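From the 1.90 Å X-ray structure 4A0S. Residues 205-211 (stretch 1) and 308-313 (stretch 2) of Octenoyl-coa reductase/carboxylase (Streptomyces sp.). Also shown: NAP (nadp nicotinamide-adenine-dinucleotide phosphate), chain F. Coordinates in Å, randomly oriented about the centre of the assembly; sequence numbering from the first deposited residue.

Stretch 1 (205-211) TAYRMLV
Stretch 2, residues 308-313: DIVFEH

Residues 205-210 are helical, in a helix that begins earlier in the chain, and residues 309-312 form a β-strand; D308 and H313 lie in loop or turn. The two elements run roughly antiparallel, with 151° between their N-to-C directions and a closest axial approach of 10.0 Å. M209 faces F311 across the interface, their CA atoms 7.6 Å apart, the nearest CA pairing between the stretches. T205, A206, Y207, R208 and M209 keep helical torsions, with phi from -67° to -58° and psi from -48° to -34°. At L210 phi shifts to -121° with psi -38°, and V211 has -96°/-45°. The helical bonds run from M209 N to T205 O (3.0 Å) and from V211 N to Y207 O (2.7 Å). L210 N makes a weak bond to A206 O (2.9 Å) and a further one to Y207 O (3.3 Å). The strand is extended, with phi/psi of -133°/134° at I309, -109°/125° at V310, -96°/103° at F311 and -100°/154° at E312.

No hydrogen bond crosses between the stretches; the contact is largely apolar and buries 285 Å² in total. F311 contributes most, 95 Å². Its CA-to-CB bond points sideways, but chi1 of -175° (t) and chi2 of -90° bring the ring nearer the helix, where A206, M209 and L210 meet it. M209 has its CA-to-CB bond toward the strand and adopts m, t, p (-68°, 175°, 72°). The p turn at chi3 places M209 CE over one face of the F311 ring, 3.7 Å from the centroid of the F311 ring and 20° off the normal, a CH-pi contact in which a polarised methyl meets the pi cloud. The sulfur is oblique, with M209 SD 4.2 Å from the centroid of the F311 ring and 3.5 Å from F311 CE2. M209 CE also comes within 3.4 Å of E312 O. A206 lies at the ring edge, its CA 3.9 Å from F311 CE2 and its CB 3.9 Å from F311 CZ, so a small side chain accompanies close approach of the ring to the helix backbone.

L210, also directed toward the strand, takes the m, t rotamer (-64°, 171°). Both L210 methyls meet the ring, L210 CD1 at 3.5 Å and L210 CD2 at 3.6 Å from F311 CD2, and L210 CD2 also lies 3.7 Å from I309 CG2. I309 is itself m, t (-62°, 160°) and points toward the helix, whereas the intervening V310 (t, -179°) points away. On the helix, Y207 (chi1 178°, t; chi2 -80°) likewise points away, and the extended R208 (t, t, t; chi4 98°) bonds elsewhere in the structure.

E312 has an off-well chi1 of -98°, with chi2 -77° (m) and chi3 -11°; its end leads away from the helix, and E312 OE1 accepts a weak bond from H313 N (3.0 Å). Both stretches approach the NADP: T205 (m, -67°) accepts a weak hydrogen bond at OG1 from NAP N7N (3.1 Å), and H313 (p, 54°; chi2 91°) places ND1 3.5 Å from NAP C5D.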

# COMPACT_ATOMS: atom_id res chain seq x y z
N THR A 205 -2.69 11.22 -16.85
CA THR A 205 -2.02 9.95 -17.07
C THR A 205 -0.65 9.92 -16.39
O THR A 205 -0.29 8.93 -15.76
CB THR A 205 -1.85 9.66 -18.57
OG1 THR A 205 -3.15 9.44 -19.13
CG2 THR A 205 -1.01 8.42 -18.79
N ALA A 206 0.09 11.02 -16.53
CA ALA A 206 1.39 11.12 -15.89
C ALA A 206 1.19 11.12 -14.36
O ALA A 206 2.01 10.58 -13.61
CB ALA A 206 2.10 12.39 -16.36
N TYR A 207 0.09 11.72 -13.94
CA TYR A 207 -0.22 11.88 -12.54
C TYR A 207 -0.48 10.51 -11.94
O TYR A 207 0.06 10.16 -10.87
CB TYR A 207 -1.45 12.78 -12.34
CG TYR A 207 -1.79 12.89 -10.88
CD1 TYR A 207 -2.49 11.86 -10.23
CD2 TYR A 207 -1.37 13.99 -10.13
CE1 TYR A 207 -2.76 11.94 -8.87
CE2 TYR A 207 -1.66 14.08 -8.78
CZ TYR A 207 -2.35 13.03 -8.16
OH TYR A 207 -2.63 13.10 -6.83
N ARG A 208 -1.30 9.72 -12.62
CA ARG A 208 -1.58 8.37 -12.16
C ARG A 208 -0.28 7.57 -12.06
O ARG A 208 -0.02 6.91 -11.07
CB ARG A 208 -2.55 7.65 -13.11
CG ARG A 208 -2.85 6.24 -12.61
CD ARG A 208 -3.89 5.52 -13.44
NE ARG A 208 -4.09 4.18 -12.91
CZ ARG A 208 -5.08 3.83 -12.09
NH1 ARG A 208 -5.98 4.72 -11.68
NH2 ARG A 208 -5.18 2.58 -11.67
N MET A 209 0.52 7.64 -13.12
CA MET A 209 1.78 6.92 -13.21
C MET A 209 2.76 7.27 -12.11
O MET A 209 3.51 6.42 -11.68
CB MET A 209 2.42 7.22 -14.56
CG MET A 209 1.62 6.62 -15.70
SD MET A 209 2.29 7.09 -17.29
CE MET A 209 3.80 6.12 -17.31
N LEU A 210 2.76 8.52 -11.66
CA LEU A 210 3.86 9.00 -10.82
C LEU A 210 3.43 9.48 -9.47
O LEU A 210 4.15 9.30 -8.51
CB LEU A 210 4.62 10.13 -11.51
CG LEU A 210 5.34 9.76 -12.80
CD1 LEU A 210 5.85 11.04 -13.45
CD2 LEU A 210 6.50 8.80 -12.50
N VAL A 211 2.28 10.15 -9.41
CA VAL A 211 1.91 10.79 -8.16
C VAL A 211 0.98 9.90 -7.37
O VAL A 211 1.14 9.74 -6.16
CB VAL A 211 1.27 12.17 -8.39
CG1 VAL A 211 0.85 12.81 -7.03
CG2 VAL A 211 2.23 13.09 -9.16
N ASP A 308 14.60 5.62 -9.45
CA ASP A 308 13.68 4.92 -8.57
C ASP A 308 12.47 4.53 -9.37
O ASP A 308 11.87 3.48 -9.15
CB ASP A 308 13.30 5.88 -7.45
CG ASP A 308 14.48 6.20 -6.57
OD1 ASP A 308 15.00 5.26 -5.95
OD2 ASP A 308 14.94 7.37 -6.56
N ILE A 309 12.10 5.40 -10.30
CA ILE A 309 10.96 5.17 -11.17
C ILE A 309 11.41 5.48 -12.58
O ILE A 309 12.04 6.51 -12.81
CB ILE A 309 9.76 6.06 -10.81
CG1 ILE A 309 9.26 5.79 -9.39
CG2 ILE A 309 8.59 5.87 -11.81
CD1 ILE A 309 8.44 6.94 -8.84
N VAL A 310 11.08 4.59 -13.50
CA VAL A 310 11.28 4.85 -14.89
C VAL A 310 9.91 5.05 -15.48
O VAL A 310 9.03 4.20 -15.36
CB VAL A 310 11.99 3.70 -15.60
CG1 VAL A 310 12.19 4.04 -17.06
CG2 VAL A 310 13.30 3.40 -14.91
N PHE A 311 9.75 6.18 -16.13
CA PHE A 311 8.50 6.60 -16.71
C PHE A 311 8.54 6.18 -18.17
O PHE A 311 9.24 6.77 -18.99
CB PHE A 311 8.38 8.11 -16.56
CG PHE A 311 7.06 8.68 -17.00
CD1 PHE A 311 6.88 9.09 -18.31
CD2 PHE A 311 6.02 8.82 -16.10
CE1 PHE A 311 5.66 9.63 -18.73
CE2 PHE A 311 4.81 9.37 -16.49
CZ PHE A 311 4.62 9.76 -17.82
N GLU A 312 7.83 5.09 -18.46
CA GLU A 312 7.80 4.49 -19.77
C GLU A 312 6.57 4.83 -20.59
O GLU A 312 5.50 5.11 -20.05
CB GLU A 312 7.90 2.98 -19.65
CG GLU A 312 9.27 2.47 -19.87
CD GLU A 312 9.64 2.45 -21.33
OE1 GLU A 312 8.75 2.63 -22.17
OE2 GLU A 312 10.81 2.22 -21.63
N HIS A 313 6.74 4.80 -21.90
CA HIS A 313 5.63 4.93 -22.84
C HIS A 313 6.20 4.84 -24.25
O HIS A 313 5.48 4.64 -25.21
CB HIS A 313 4.92 6.25 -22.66
CG HIS A 313 5.83 7.43 -22.72
ND1 HIS A 313 6.10 8.10 -23.90
CD2 HIS A 313 6.52 8.07 -21.75
CE1 HIS A 313 6.92 9.10 -23.64
NE2 HIS A 313 7.19 9.10 -22.35
PA NAP F . 4.04 12.74 -27.64
O1A NAP F . 3.56 14.15 -27.13
O2A NAP F . 4.24 12.59 -29.12
O5B NAP F . 5.37 12.47 -26.93
C5B NAP F . 5.95 11.19 -27.12
C4B NAP F . 7.44 11.35 -26.90
O4B NAP F . 8.00 10.03 -27.05
C3B NAP F . 8.12 12.25 -27.96
O3B NAP F . 8.56 13.39 -27.27
C2B NAP F . 9.37 11.48 -28.37
O2B NAP F . 10.47 11.77 -27.52
C1B NAP F . 9.00 10.06 -28.16
N9A NAP F . 8.32 9.57 -29.38
C8A NAP F . 7.54 10.23 -30.25
N7A NAP F . 7.09 9.41 -31.20
C5A NAP F . 7.61 8.22 -30.92
C6A NAP F . 7.52 7.00 -31.56
N6A NAP F . 6.78 6.88 -32.65
N1A NAP F . 8.17 5.98 -31.03
C2A NAP F . 8.88 6.10 -29.91
N3A NAP F . 9.01 7.25 -29.28
C4A NAP F . 8.37 8.31 -29.78
O3 NAP F . 3.03 11.59 -27.16
PN NAP F . 2.52 11.45 -25.64
O1N NAP F . 1.17 12.25 -25.66
O2N NAP F . 3.55 11.80 -24.60
O5D NAP F . 2.18 9.89 -25.69
C5D NAP F . 3.31 9.02 -25.72
C4D NAP F . 2.74 7.63 -25.72
O4D NAP F . 1.92 7.52 -24.50
C3D NAP F . 1.78 7.37 -26.88
O3D NAP F . 2.08 6.01 -27.26
C2D NAP F . 0.41 7.49 -26.26
O2D NAP F . -0.56 6.67 -26.97
C1D NAP F . 0.71 6.84 -24.93
N1N NAP F . -0.20 7.42 -23.97
C2N NAP F . -0.90 6.55 -23.16
C3N NAP F . -1.75 7.13 -22.26
C7N NAP F . -2.50 6.19 -21.40
O7N NAP F . -2.29 4.97 -21.41
N7N NAP F . -3.41 6.79 -20.68
C4N NAP F . -1.91 8.51 -22.15
C5N NAP F . -1.21 9.39 -22.95
C6N NAP F . -0.34 8.84 -23.87
P2B NAP F . 11.91 11.35 -28.11
O1X NAP F . 12.79 12.27 -27.09
O2X NAP F . 12.20 9.79 -27.85
O3X NAP F . 11.81 11.82 -29.54